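Local coordinates for protein N-acetylgalactosaminyltransferase 7 (Homo sapiens, PDB 6IWR) that is a glycosyltransferase that joins a domain of the GT-A fold to a ricin-type beta-trefoil lectin domain, at residues Y291-W296 with Y322-A326; W296-W302 with N356-Y361; V497-P501 with E570-V575; V406-V411 with Y432-L438. All coordinates share one frame. Residue numbers count along the deposited sequence, not the author numbering.

How the interactions relate
Interactions 1 and 2 form one buried block of the GT-A part: they share Trp296, and their centres lie about 11 Å apart. Interaction 2 is the middle term, because Met300 and Tyr361, which meet in it, also pack on Val408 of interaction 4; Met300 CE comes within 3.6 Å of Val408 CG1. Its centre is about 14 Å from that of interaction 4, whereas interactions 1 and 4 do not touch. The side chain of Trp302 in interaction 2 is about 11 Å from the bound manganese ion. Interaction 3 stands apart in the lectin domain, its centre about 36 to 43 Å from the other three centres, and it lies against the second subunit.

Interaction 1: Y291-W296 with Y322-A326; sequences YARGAW and YRSPA
Residues 291-296 are extended, and so are 322-324, before Pro325 turns the backbone; the two run nearly the same way, their end-to-end directions 23° apart, with Arg293 CA 4.8 Å from Ser324 CA. Side chains from 322-326 fill the hollows along 291-296. At one end, the Tyr322 ring (chi1 p, chi2 near 90°) reaches across so that its OH donates to Ala292 O at 2.6 Å; it slides past the Tyr291 ring, planes at 29° and centroids 5.7 Å apart, with little overlap. In the middle, Ser324 (chi1 t) fills a dent: its OG accepts from Gly294 N at 2.8 Å. Glycine suits position 294 because a CB there would run into Ala326 O and crowd Ser324 OG. Arg293 (chi1 p) arches over the partner, NE and NH1 donating to Arg323 O at 3.2 and 3.3 Å, while Pro325 CD lies over one face of the guanidinium; NH2 carries on to a salt bridge with Asp460. Pro325, at phi/psi -70/-24, breaks the extended run, and its ring meets Trp296. That indole (chi1 p) closes the far end, its CZ3 3.8 Å from both Pro325 CB and Ala326 CB, with small Ala326 against its edge. Strand 292-296 pairs with 302-306, and strand 322-323 with 369-373, so side-chain-to-backbone bonds join the two-stranded hairpin to the large mixed sheet of the GT-A glycosyltransferase fold.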
loop_
_atom_site.group_PDB
_atom_site.type_symbol
_atom_site.label_atom_id
_atom_site.label_comp_id
_atom_site.label_asym_id
_atom_site.label_seq_id
_atom_site.Cartn_x
_atom_site.Cartn_y
_atom_site.Cartn_z
ATOM N N TYR A 291 5.773 9.214 -28.015
ATOM C CA TYR A 291 6.863 8.282 -28.256
ATOM C C TYR A 291 7.882 8.386 -27.130
ATOM O O TYR A 291 8.345 9.477 -26.790
ATOM C CB TYR A 291 7.512 8.536 -29.616
ATOM C CG TYR A 291 6.552 8.362 -30.780
ATOM C CD1 TYR A 291 5.367 7.659 -30.629
ATOM C CD2 TYR A 291 6.832 8.912 -32.032
ATOM C CE1 TYR A 291 4.487 7.516 -31.687
ATOM C CE2 TYR A 291 5.957 8.770 -33.101
ATOM C CZ TYR A 291 4.789 8.067 -32.925
ATOM O OH TYR A 291 3.894 7.928 -33.970
ATOM N N ALA A 292 8.220 7.244 -26.549
ATOM C CA ALA A 292 9.256 7.143 -25.543
ATOM C C ALA A 292 10.288 6.143 -26.026
ATOM O O ALA A 292 10.009 5.276 -26.855
ATOM C CB ALA A 292 8.671 6.720 -24.193
ATOM N N ARG A 293 11.503 6.272 -25.520
ATOM C CA ARG A 293 12.465 5.205 -25.706
ATOM C C ARG A 293 12.733 4.577 -24.337
ATOM O O ARG A 293 12.449 5.180 -23.294
ATOM C CB ARG A 293 13.727 5.720 -26.447
ATOM C CG ARG A 293 14.308 6.981 -25.871
ATOM C CD ARG A 293 15.066 7.864 -26.854
ATOM N NE ARG A 293 15.942 7.131 -27.749
ATOM C CZ ARG A 293 17.272 7.105 -27.688
ATOM N NH1 ARG A 293 17.948 6.422 -28.604
ATOM N NH2 ARG A 293 17.927 7.749 -26.735
ATOM N N GLY A 294 13.191 3.324 -24.349
ATOM C CA GLY A 294 13.428 2.587 -23.113
ATOM C C GLY A 294 14.789 2.913 -22.513
ATOM O O GLY A 294 15.783 3.079 -23.229
ATOM N N ALA A 295 14.825 2.967 -21.186
ATOM C CA ALA A 295 15.990 3.430 -20.452
ATOM C C ALA A 295 16.011 2.721 -19.097
ATOM O O ALA A 295 15.291 1.740 -18.876
ATOM C CB ALA A 295 15.963 4.961 -20.330
ATOM N N TRP A 296 16.832 3.234 -18.182
ATOM C CA TRP A 296 17.015 2.651 -16.864
ATOM C C TRP A 296 17.711 3.685 -15.998
ATOM O O TRP A 296 18.354 4.599 -16.509
ATOM C CB TRP A 296 17.843 1.366 -16.942
ATOM C CG TRP A 296 19.168 1.622 -17.557
ATOM C CD1 TRP A 296 20.296 2.035 -16.915
ATOM C CD2 TRP A 296 19.508 1.522 -18.947
ATOM N NE1 TRP A 296 21.324 2.196 -17.812
ATOM C CE2 TRP A 296 20.872 1.887 -19.068
ATOM C CE3 TRP A 296 18.798 1.155 -20.094
ATOM C CZ2 TRP A 296 21.539 1.906 -20.296
ATOM C CZ3 TRP A 296 19.458 1.167 -21.315
ATOM C CH2 TRP A 296 20.821 1.539 -21.404
ATOM N N TYR A 322 12.127 3.815 -34.655
ATOM C CA TYR A 322 13.204 4.614 -34.079
ATOM C C TYR A 322 14.019 3.772 -33.099
ATOM O O TYR A 322 13.616 2.675 -32.697
ATOM C CB TYR A 322 12.668 5.899 -33.427
ATOM C CG TYR A 322 11.641 5.730 -32.312
ATOM C CD1 TYR A 322 12.042 5.588 -30.978
ATOM C CD2 TYR A 322 10.280 5.758 -32.581
ATOM C CE1 TYR A 322 11.125 5.461 -29.954
ATOM C CE2 TYR A 322 9.357 5.621 -31.563
ATOM C CZ TYR A 322 9.787 5.480 -30.244
ATOM O OH TYR A 322 8.881 5.363 -29.210
ATOM N N ARG A 323 15.190 4.293 -32.727
ATOM C CA ARG A 323 16.085 3.560 -31.836
ATOM C C ARG A 323 15.677 3.712 -30.366
ATOM O O ARG A 323 15.385 4.816 -29.898
ATOM C CB ARG A 323 17.523 4.030 -32.025
ATOM C CG ARG A 323 18.001 3.994 -33.464
ATOM C CD ARG A 323 19.488 4.275 -33.616
ATOM N NE ARG A 323 19.883 5.612 -33.173
ATOM C CZ ARG A 323 21.125 6.072 -33.287
ATOM N NH1 ARG A 323 22.039 5.298 -33.848
ATOM N NH2 ARG A 323 21.451 7.281 -32.861
ATOM N N SER A 324 15.683 2.598 -29.635
ATOM C CA SER A 324 15.609 2.595 -28.189
ATOM C C SER A 324 16.859 1.942 -27.597
ATOM O O SER A 324 17.374 0.973 -28.162
ATOM C CB SER A 324 14.367 1.846 -27.699
ATOM O OG SER A 324 14.373 1.759 -26.277
ATOM N N PRO A 325 17.378 2.437 -26.471
ATOM C CA PRO A 325 18.515 1.740 -25.853
ATOM C C PRO A 325 18.129 0.394 -25.248
ATOM O O PRO A 325 18.996 -0.485 -25.128
ATOM C CB PRO A 325 19.006 2.722 -24.775
ATOM C CG PRO A 325 18.334 4.039 -25.085
ATOM C CD PRO A 325 17.015 3.657 -25.735
ATOM N N ALA A 326 16.858 0.206 -24.883
ATOM C CA ALA A 326 16.397 -1.019 -24.243
ATOM C C ALA A 326 14.918 -1.246 -24.564
ATOM O O ALA A 326 14.221 -0.349 -25.050
ATOM C CB ALA A 326 16.605 -0.951 -22.727
#

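Interaction 2: W296-W302 with N356-Y361; sequences WDWSMLW and NFEISY
Trp296 (chi1 p, chi2 87°) offers the face of its six-membered ring to the edge of Tyr361, a T-shaped pair with centroids 5.2 Å apart and planes at 86°. The indole's edge points at the face of Phe357, offset edge-to-face with planes at 75° and five-membered-ring and Phe357 centroids 5.8 Å apart. Both chi1 m, Phe357 and Tyr361 stand one helical turn apart. Phe357 wedges into the loop, CZ 3.8 Å from Trp302 CA and CD2 3.4 Å from Met300 CG. Flexible Met300 (chi1 and chi2 t) follows the ring obliquely, SD 4.7 Å from its centroid, and brings CE 4.0 Å from Tyr361 CE2. The loop contains a type I turn from Asp297 to Met300, with Met300 left-handed at 74/31. Asp297 OD1 holds it as an Asx turn, accepting from Ser299 N at 2.9 Å and Leu301 N at 3.2 Å. The result is an aromatic cluster with a Met-aromatic contact, packing the two ends of the loop between strands 292-296 and 302-306 on helix 355-365.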
loop_
_atom_site.group_PDB
_atom_site.type_symbol
_atom_site.label_atom_id
_atom_site.label_comp_id
_atom_site.label_asym_id
_atom_site.label_seq_id
_atom_site.Cartn_x
_atom_site.Cartn_y
_atom_site.Cartn_z
ATOM N N TRP A 296 16.832 3.234 -18.182
ATOM C CA TRP A 296 17.015 2.651 -16.864
ATOM C C TRP A 296 17.711 3.685 -15.998
ATOM O O TRP A 296 18.354 4.599 -16.509
ATOM C CB TRP A 296 17.843 1.366 -16.942
ATOM C CG TRP A 296 19.168 1.622 -17.557
ATOM C CD1 TRP A 296 20.296 2.035 -16.915
ATOM C CD2 TRP A 296 19.508 1.522 -18.947
ATOM N NE1 TRP A 296 21.324 2.196 -17.812
ATOM C CE2 TRP A 296 20.872 1.887 -19.068
ATOM C CE3 TRP A 296 18.798 1.155 -20.094
ATOM C CZ2 TRP A 296 21.539 1.906 -20.296
ATOM C CZ3 TRP A 296 19.458 1.167 -21.315
ATOM C CH2 TRP A 296 20.821 1.539 -21.404
ATOM N N ASP A 297 17.564 3.543 -14.683
ATOM C CA ASP A 297 18.395 4.263 -13.725
ATOM C C ASP A 297 19.546 3.336 -13.323
ATOM O O ASP A 297 19.623 2.192 -13.773
ATOM C CB ASP A 297 17.549 4.764 -12.540
ATOM C CG ASP A 297 17.090 3.639 -11.597
ATOM O OD1 ASP A 297 17.694 2.543 -11.602
ATOM O OD2 ASP A 297 16.115 3.861 -10.827
ATOM N N TRP A 298 20.437 3.797 -12.452
ATOM C CA TRP A 298 21.667 3.058 -12.188
ATOM C C TRP A 298 21.515 1.961 -11.135
ATOM O O TRP A 298 22.500 1.277 -10.816
ATOM C CB TRP A 298 22.767 4.059 -11.844
ATOM C CG TRP A 298 22.854 4.974 -13.004
ATOM C CD1 TRP A 298 22.374 6.254 -13.098
ATOM C CD2 TRP A 298 23.349 4.639 -14.303
ATOM N NE1 TRP A 298 22.585 6.748 -14.369
ATOM C CE2 TRP A 298 23.178 5.772 -15.123
ATOM C CE3 TRP A 298 23.927 3.483 -14.851
ATOM C CZ2 TRP A 298 23.566 5.789 -16.445
ATOM C CZ3 TRP A 298 24.330 3.507 -16.171
ATOM C CH2 TRP A 298 24.137 4.645 -16.956
ATOM N N SER A 299 20.309 1.765 -10.613
ATOM C CA SER A 299 19.946 0.518 -9.950
ATOM C C SER A 299 19.393 -0.498 -10.935
ATOM O O SER A 299 19.096 -1.638 -10.547
ATOM C CB SER A 299 18.925 0.772 -8.841
ATOM O OG SER A 299 18.079 1.839 -9.201
ATOM N N MET A 300 19.274 -0.094 -12.200
ATOM C CA MET A 300 18.796 -0.928 -13.294
ATOM C C MET A 300 17.287 -1.158 -13.221
ATOM O O MET A 300 16.792 -2.201 -13.642
ATOM C CB MET A 300 19.537 -2.264 -13.367
ATOM C CG MET A 300 19.386 -2.900 -14.737
ATOM S SD MET A 300 20.216 -4.479 -15.014
ATOM C CE MET A 300 21.697 -3.992 -15.865
ATOM N N LEU A 301 16.549 -0.191 -12.692
ATOM C CA LEU A 301 15.104 -0.197 -12.817
ATOM C C LEU A 301 14.700 0.383 -14.169
ATOM O O LEU A 301 15.223 1.415 -14.607
ATOM C CB LEU A 301 14.458 0.603 -11.692
ATOM C CG LEU A 301 14.776 0.036 -10.312
ATOM C CD1 LEU A 301 14.009 0.832 -9.282
ATOM C CD2 LEU A 301 14.487 -1.480 -10.238
ATOM N N TRP A 302 13.770 -0.299 -14.822
ATOM C CA TRP A 302 13.231 0.140 -16.094
ATOM C C TRP A 302 12.642 1.545 -16.002
ATOM O O TRP A 302 11.920 1.857 -15.057
ATOM C CB TRP A 302 12.166 -0.865 -16.523
ATOM C CG TRP A 302 11.303 -0.389 -17.601
ATOM C CD1 TRP A 302 10.033 0.099 -17.479
ATOM C CD2 TRP A 302 11.631 -0.336 -18.989
ATOM N NE1 TRP A 302 9.556 0.447 -18.715
ATOM C CE2 TRP A 302 10.520 0.193 -19.657
ATOM C CE3 TRP A 302 12.759 -0.691 -19.734
ATOM C CZ2 TRP A 302 10.499 0.379 -21.027
ATOM C CZ3 TRP A 302 12.735 -0.501 -21.099
ATOM C CH2 TRP A 302 11.611 0.027 -21.730
ATOM N N ASN A 356 15.636 -8.267 -20.077
ATOM C CA ASN A 356 15.311 -7.270 -21.066
ATOM C C ASN A 356 16.505 -6.389 -21.348
ATOM O O ASN A 356 16.765 -6.026 -22.469
ATOM C CB ASN A 356 14.122 -6.431 -20.606
ATOM C CG ASN A 356 14.375 -5.711 -19.304
ATOM O OD1 ASN A 356 14.688 -6.319 -18.311
ATOM N ND2 ASN A 356 14.222 -4.415 -19.314
ATOM N N PHE A 357 17.208 -6.030 -20.296
ATOM C CA PHE A 357 18.441 -5.293 -20.396
ATOM C C PHE A 357 19.582 -6.061 -21.042
ATOM O O PHE A 357 20.291 -5.530 -21.851
ATOM C CB PHE A 357 18.830 -4.768 -19.028
ATOM C CG PHE A 357 17.838 -3.815 -18.455
ATOM C CD1 PHE A 357 17.426 -2.726 -19.173
ATOM C CD2 PHE A 357 17.319 -4.011 -17.202
ATOM C CE1 PHE A 357 16.513 -1.847 -18.652
ATOM C CE2 PHE A 357 16.407 -3.138 -16.674
ATOM C CZ PHE A 357 16.004 -2.054 -17.400
ATOM N N GLU A 358 19.720 -7.327 -20.688
ATOM C CA GLU A 358 20.785 -8.164 -21.194
ATOM C C GLU A 358 20.744 -8.382 -22.704
ATOM O O GLU A 358 21.761 -8.264 -23.362
ATOM C CB GLU A 358 20.727 -9.510 -20.491
ATOM C CG GLU A 358 22.004 -10.306 -20.565
ATOM C CD GLU A 358 21.895 -11.539 -21.419
ATOM O OE1 GLU A 358 20.787 -11.995 -21.671
ATOM O OE2 GLU A 358 22.930 -12.048 -21.846
ATOM N N ILE A 359 19.563 -8.661 -23.247
ATOM C CA ILE A 359 19.388 -8.803 -24.688
ATOM C C ILE A 359 19.553 -7.459 -25.382
ATOM O O ILE A 359 20.119 -7.397 -26.482
ATOM C CB ILE A 359 18.022 -9.457 -24.990
ATOM C CG1 ILE A 359 17.924 -9.892 -26.454
ATOM C CG2 ILE A 359 16.883 -8.501 -24.686
ATOM C CD1 ILE A 359 18.813 -11.020 -26.814
ATOM N N SER A 360 19.098 -6.363 -24.751
ATOM C CA SER A 360 19.317 -5.027 -25.320
ATOM C C SER A 360 20.804 -4.711 -25.471
ATOM O O SER A 360 21.257 -4.326 -26.556
ATOM C CB SER A 360 18.655 -3.956 -24.457
ATOM O OG SER A 360 17.268 -4.174 -24.345
ATOM N N TYR A 361 21.578 -4.828 -24.386
ATOM C CA TYR A 361 23.007 -4.544 -24.495
ATOM C C TYR A 361 23.666 -5.469 -25.522
ATOM O O TYR A 361 24.376 -4.994 -26.415
ATOM C CB TYR A 361 23.690 -4.637 -23.125
ATOM C CG TYR A 361 23.009 -3.817 -22.043
ATOM C CD1 TYR A 361 22.550 -2.537 -22.299
ATOM C CD2 TYR A 361 22.812 -4.345 -20.770
ATOM C CE1 TYR A 361 21.925 -1.798 -21.315
ATOM C CE2 TYR A 361 22.191 -3.626 -19.776
ATOM C CZ TYR A 361 21.745 -2.352 -20.044
ATOM O OH TYR A 361 21.107 -1.628 -19.050
#

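Interaction 3: V497-P501 with E570-V575; sequences VELGP and EVLHQV
Leu499, in the t,p rotamer, reaches from an extended strand into the bend formed by residues 570-575. Its CD2 comes 3.5 Å from Glu570 CA, and its CB lies 4.1 Å from Val575 CG2. Val575 (chi1 t) points back at the strand, CG1 3.9 Å from Val497 CG1, although Val497 sits off its rotamer wells at 113°. Branched apolar side chains suit this place, since Val497 and Val575 also rest on Ile486, and Leu499 on Tyr484, of strand 484-487. Backbones meet through one weak hydrogen bond, Leu499 N to His573 O, 3.3 Å and 169°, with their CA atoms 4.5 Å apart. Strand 498-501 pairs with 484-487, and 570-575 connects strands 565-568 and 575-578, so the contact joins parts of the beta-trefoil far apart in sequence, probably two of its repeats. His573 takes left-handed backbone angles (55/48), and its m rotamer curls the ring back so that ND1 donates to Glu570 O at 2.7 Å. This leaves NE2 for Glu279 of the second subunit, whose Ile281 packs on the same histidine. Glu570 (chi1 m) turns away to a salt bridge with Arg568; Glu498 (chi1 m, chi2 t) likewise projects away, CB 3.8 Å from His573 O.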
loop_
_atom_site.group_PDB
_atom_site.type_symbol
_atom_site.label_atom_id
_atom_site.label_comp_id
_atom_site.label_asym_id
_atom_site.label_seq_id
_atom_site.Cartn_x
_atom_site.Cartn_y
_atom_site.Cartn_z
ATOM N N VAL A 497 10.938 8.282 9.615
ATOM C CA VAL A 497 11.746 7.111 9.903
ATOM C C VAL A 497 11.712 6.862 11.401
ATOM O O VAL A 497 11.616 7.803 12.189
ATOM C CB VAL A 497 13.172 7.352 9.364
ATOM C CG1 VAL A 497 14.202 7.473 10.470
ATOM C CG2 VAL A 497 13.544 6.329 8.322
ATOM N N GLU A 498 11.751 5.593 11.803
ATOM C CA GLU A 498 11.652 5.215 13.210
ATOM C C GLU A 498 12.826 4.333 13.616
ATOM O O GLU A 498 13.714 4.005 12.815
ATOM C CB GLU A 498 10.336 4.492 13.487
ATOM C CG GLU A 498 9.179 5.050 12.692
ATOM C CD GLU A 498 7.882 4.305 12.941
ATOM O OE1 GLU A 498 7.850 3.479 13.878
ATOM O OE2 GLU A 498 6.899 4.544 12.199
ATOM N N LEU A 499 12.813 3.946 14.886
ATOM C CA LEU A 499 13.776 3.004 15.435
ATOM C C LEU A 499 13.102 1.649 15.598
ATOM O O LEU A 499 11.953 1.566 16.032
ATOM C CB LEU A 499 14.312 3.492 16.784
ATOM C CG LEU A 499 15.614 2.879 17.310
ATOM C CD1 LEU A 499 16.774 3.490 16.568
ATOM C CD2 LEU A 499 15.771 3.051 18.831
ATOM N N GLY A 500 13.806 0.585 15.238
ATOM C CA GLY A 500 13.294 -0.740 15.496
ATOM C C GLY A 500 14.405 -1.704 15.838
ATOM O O GLY A 500 15.589 -1.395 15.691
ATOM N N PRO A 501 14.045 -2.894 16.308
ATOM C CA PRO A 501 15.070 -3.898 16.609
ATOM C C PRO A 501 15.791 -4.323 15.338
ATOM O O PRO A 501 15.168 -4.556 14.300
ATOM C CB PRO A 501 14.278 -5.052 17.240
ATOM C CG PRO A 501 12.855 -4.713 17.100
ATOM C CD PRO A 501 12.711 -3.276 16.788
ATOM N N GLU A 570 14.995 5.028 21.859
ATOM C CA GLU A 570 15.014 3.616 22.251
ATOM C C GLU A 570 13.766 3.140 22.961
ATOM O O GLU A 570 13.105 2.228 22.505
ATOM C CB GLU A 570 16.208 3.289 23.147
ATOM C CG GLU A 570 17.524 3.923 22.743
ATOM C CD GLU A 570 18.701 2.989 22.918
ATOM O OE1 GLU A 570 18.470 1.811 23.229
ATOM O OE2 GLU A 570 19.850 3.421 22.740
ATOM N N VAL A 571 13.452 3.746 24.086
ATOM C CA VAL A 571 12.266 3.370 24.826
ATOM C C VAL A 571 11.019 3.677 24.020
ATOM O O VAL A 571 10.061 2.928 24.025
ATOM C CB VAL A 571 12.225 4.063 26.183
ATOM C CG1 VAL A 571 12.466 5.547 26.014
ATOM C CG2 VAL A 571 10.904 3.806 26.870
ATOM N N LEU A 572 11.065 4.802 23.337
ATOM C CA LEU A 572 10.034 5.306 22.457
ATOM C C LEU A 572 10.148 4.911 20.989
ATOM O O LEU A 572 9.244 5.206 20.229
ATOM C CB LEU A 572 9.938 6.824 22.567
ATOM C CG LEU A 572 9.402 7.412 23.867
ATOM C CD1 LEU A 572 9.496 8.920 23.829
ATOM C CD2 LEU A 572 7.969 6.989 24.101
ATOM N N HIS A 573 11.231 4.248 20.590
ATOM C CA HIS A 573 11.457 3.863 19.185
ATOM C C HIS A 573 11.385 5.044 18.214
ATOM O O HIS A 573 10.726 5.007 17.194
ATOM C CB HIS A 573 10.509 2.759 18.746
ATOM C CG HIS A 573 10.774 1.432 19.381
ATOM N ND1 HIS A 573 11.490 1.289 20.545
ATOM C CD2 HIS A 573 10.399 0.187 19.020
ATOM C CE1 HIS A 573 11.548 0.014 20.870
ATOM N NE2 HIS A 573 10.899 -0.675 19.956
ATOM N N GLN A 574 12.085 6.094 18.582
ATOM C CA GLN A 574 12.025 7.425 18.001
ATOM C C GLN A 574 13.389 7.851 17.493
ATOM O O GLN A 574 14.402 7.675 18.175
ATOM C CB GLN A 574 11.543 8.437 19.024
ATOM C CG GLN A 574 10.589 9.465 18.483
ATOM C CD GLN A 574 9.531 9.835 19.494
ATOM O OE1 GLN A 574 9.850 10.298 20.586
ATOM N NE2 GLN A 574 8.259 9.599 19.147
ATOM N N VAL A 575 13.406 8.409 16.291
ATOM C CA VAL A 575 14.621 8.925 15.676
ATOM C C VAL A 575 14.436 10.417 15.445
ATOM O O VAL A 575 13.491 10.833 14.762
ATOM C CB VAL A 575 14.940 8.212 14.354
ATOM C CG1 VAL A 575 16.044 8.961 13.627
ATOM C CG2 VAL A 575 15.320 6.763 14.601
#

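Interaction 4: V406-V411 with Y432-L438; sequences VRVVEV and YGDISEL
Helix 400-412 packs against the loop leading into helix 436-444, which is preceded by an Asx turn: Asp434 OD1 accepts from Ser436 N at 2.9 Å and from Ser436 OG at 2.7 Å, with Ile435 at the N-cap position. The pairing puts Arg407 CA 6.0 Å from Tyr432 CA and Val411 CA 6.8 Å from Leu438 CA. Arg407 (m, t, p; chi4 83°) carries the polar load, because a guanidinium can answer several loop carbonyls at once. NH1 donates to Tyr432 O at 2.9 Å and to Asp434 O at 3.1 Å, and NH2 shares the latter acceptor at 3.0 Å. NE, pointing elsewhere, is met by a salt bridge to Asp346. Gly433, at phi/psi 99/179, lets the loop curl round this group; a side chain would jam against the preceding carbonyl and crowd NH1. Glu410 OE1 is hydrogen-bonded to Tyr421 OH and OE2 salt-bridged to Lys417, both on helix 417-423. Glu410 O accepts from Lys439 NZ, and Val411 O from Arg442 NH1. Apolar groups fill the rest: Val411 CB lies 4.4 Å from Ile435 CG1, and Val411 CG2 4.2 Å from Leu438 CB. Tyr432 (chi1 p) lies against the helix with Val406 CG1 3.3 Å from its CD2, while the methylene of Glu410 makes a CH-pi contact over the ring face, CG 4.0 Å from the centroid of Tyr432.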
loop_
_atom_site.group_PDB
_atom_site.type_symbol
_atom_site.label_atom_id
_atom_site.label_comp_id
_atom_site.label_asym_id
_atom_site.label_seq_id
_atom_site.Cartn_x
_atom_site.Cartn_y
_atom_site.Cartn_z
ATOM N N VAL A 406 23.313 -8.373 -11.307
ATOM C CA VAL A 406 24.769 -8.395 -11.208
ATOM C C VAL A 406 25.381 -9.104 -12.402
ATOM O O VAL A 406 26.439 -8.706 -12.896
ATOM C CB VAL A 406 25.216 -9.053 -9.895
ATOM C CG1 VAL A 406 26.720 -9.278 -9.939
ATOM C CG2 VAL A 406 24.825 -8.170 -8.713
ATOM N N ARG A 407 24.767 -10.194 -12.848
ATOM C CA ARG A 407 25.296 -10.886 -14.015
ATOM C C ARG A 407 25.290 -9.961 -15.221
ATOM O O ARG A 407 26.299 -9.810 -15.917
ATOM C CB ARG A 407 24.493 -12.160 -14.283
ATOM C CG ARG A 407 24.525 -13.168 -13.125
ATOM C CD ARG A 407 23.742 -14.410 -13.449
ATOM N NE ARG A 407 24.209 -15.023 -14.683
ATOM C CZ ARG A 407 25.257 -15.844 -14.767
ATOM N NH1 ARG A 407 25.973 -16.135 -13.692
ATOM N NH2 ARG A 407 25.620 -16.364 -15.934
ATOM N N VAL A 408 24.177 -9.281 -15.450
ATOM C CA VAL A 408 24.102 -8.391 -16.601
ATOM C C VAL A 408 25.173 -7.323 -16.514
ATOM O O VAL A 408 25.895 -7.068 -17.488
ATOM C CB VAL A 408 22.704 -7.768 -16.716
ATOM C CG1 VAL A 408 22.663 -6.809 -17.912
ATOM C CG2 VAL A 408 21.667 -8.869 -16.865
ATOM N N VAL A 409 25.283 -6.673 -15.349
ATOM C CA VAL A 409 26.189 -5.534 -15.208
ATOM C C VAL A 409 27.635 -5.978 -15.379
ATOM O O VAL A 409 28.423 -5.330 -16.083
ATOM C CB VAL A 409 25.970 -4.839 -13.854
ATOM C CG1 VAL A 409 27.166 -3.933 -13.507
ATOM C CG2 VAL A 409 24.642 -4.042 -13.857
ATOM N N GLU A 410 28.001 -7.098 -14.740
ATOM C CA GLU A 410 29.387 -7.542 -14.736
ATOM C C GLU A 410 29.876 -7.901 -16.141
ATOM O O GLU A 410 31.080 -7.781 -16.435
ATOM C CB GLU A 410 29.545 -8.736 -13.788
ATOM C CG GLU A 410 29.812 -8.399 -12.295
ATOM C CD GLU A 410 30.973 -7.440 -12.084
ATOM O OE1 GLU A 410 30.925 -6.647 -11.107
ATOM O OE2 GLU A 410 31.920 -7.472 -12.903
ATOM N N VAL A 411 28.984 -8.336 -17.034
ATOM C CA VAL A 411 29.462 -8.711 -18.362
ATOM C C VAL A 411 29.386 -7.538 -19.345
ATOM O O VAL A 411 30.189 -7.471 -20.275
ATOM C CB VAL A 411 28.722 -9.967 -18.889
ATOM C CG1 VAL A 411 27.296 -9.929 -18.510
ATOM C CG2 VAL A 411 28.824 -10.063 -20.413
ATOM N N TYR A 432 27.290 -14.074 -7.803
ATOM C CA TYR A 432 26.482 -13.937 -9.021
ATOM C C TYR A 432 26.653 -15.097 -10.002
ATOM O O TYR A 432 25.880 -15.187 -10.956
ATOM C CB TYR A 432 26.759 -12.595 -9.736
ATOM C CG TYR A 432 28.201 -12.279 -10.123
ATOM C CD1 TYR A 432 28.727 -12.675 -11.358
ATOM C CD2 TYR A 432 29.021 -11.533 -9.285
ATOM C CE1 TYR A 432 30.054 -12.371 -11.724
ATOM C CE2 TYR A 432 30.342 -11.228 -9.644
ATOM C CZ TYR A 432 30.851 -11.643 -10.867
ATOM O OH TYR A 432 32.165 -11.344 -11.224
ATOM N N GLY A 433 27.628 -15.988 -9.789
ATOM C CA GLY A 433 27.713 -17.222 -10.546
ATOM C C GLY A 433 28.699 -17.140 -11.683
ATOM O O GLY A 433 29.311 -16.115 -11.958
ATOM N N ASP A 434 28.830 -18.246 -12.396
ATOM C CA ASP A 434 29.789 -18.323 -13.490
ATOM C C ASP A 434 29.372 -17.428 -14.653
ATOM O O ASP A 434 28.272 -17.566 -15.187
ATOM C CB ASP A 434 29.916 -19.762 -13.954
ATOM C CG ASP A 434 31.103 -19.973 -14.849
ATOM O OD1 ASP A 434 31.645 -18.980 -15.376
ATOM O OD2 ASP A 434 31.491 -21.140 -15.033
ATOM N N ILE A 435 30.262 -16.522 -15.069
ATOM C CA ILE A 435 29.955 -15.564 -16.134
ATOM C C ILE A 435 31.016 -15.684 -17.234
ATOM O O ILE A 435 31.047 -14.895 -18.184
ATOM C CB ILE A 435 29.816 -14.135 -15.537
ATOM C CG1 ILE A 435 28.645 -13.432 -16.181
ATOM C CG2 ILE A 435 31.084 -13.252 -15.586
ATOM C CD1 ILE A 435 27.340 -13.993 -15.736
ATOM N N SER A 436 31.864 -16.712 -17.126
ATOM C CA SER A 436 32.949 -16.945 -18.081
ATOM C C SER A 436 32.467 -16.952 -19.525
ATOM O O SER A 436 32.953 -16.185 -20.364
ATOM C CB SER A 436 33.633 -18.281 -17.772
ATOM O OG SER A 436 34.053 -18.317 -16.435
ATOM N N GLU A 437 31.561 -17.876 -19.852
ATOM C CA GLU A 437 31.155 -18.027 -21.244
ATOM C C GLU A 437 30.548 -16.738 -21.772
ATOM O O GLU A 437 30.803 -16.341 -22.911
ATOM C CB GLU A 437 30.178 -19.191 -21.382
ATOM C CG GLU A 437 30.715 -20.516 -20.872
ATOM C CD GLU A 437 29.686 -21.636 -20.931
ATOM O OE1 GLU A 437 28.883 -21.771 -19.982
ATOM O OE2 GLU A 437 29.669 -22.392 -21.925
ATOM N N LEU A 438 29.772 -16.041 -20.945
ATOM C CA LEU A 438 29.219 -14.769 -21.382
ATOM C C LEU A 438 30.321 -13.770 -21.690
ATOM O O LEU A 438 30.264 -13.066 -22.707
ATOM C CB LEU A 438 28.257 -14.231 -20.326
ATOM C CG LEU A 438 26.913 -14.938 -20.449
ATOM C CD1 LEU A 438 26.530 -15.463 -19.097
ATOM C CD2 LEU A 438 25.832 -13.973 -20.964
#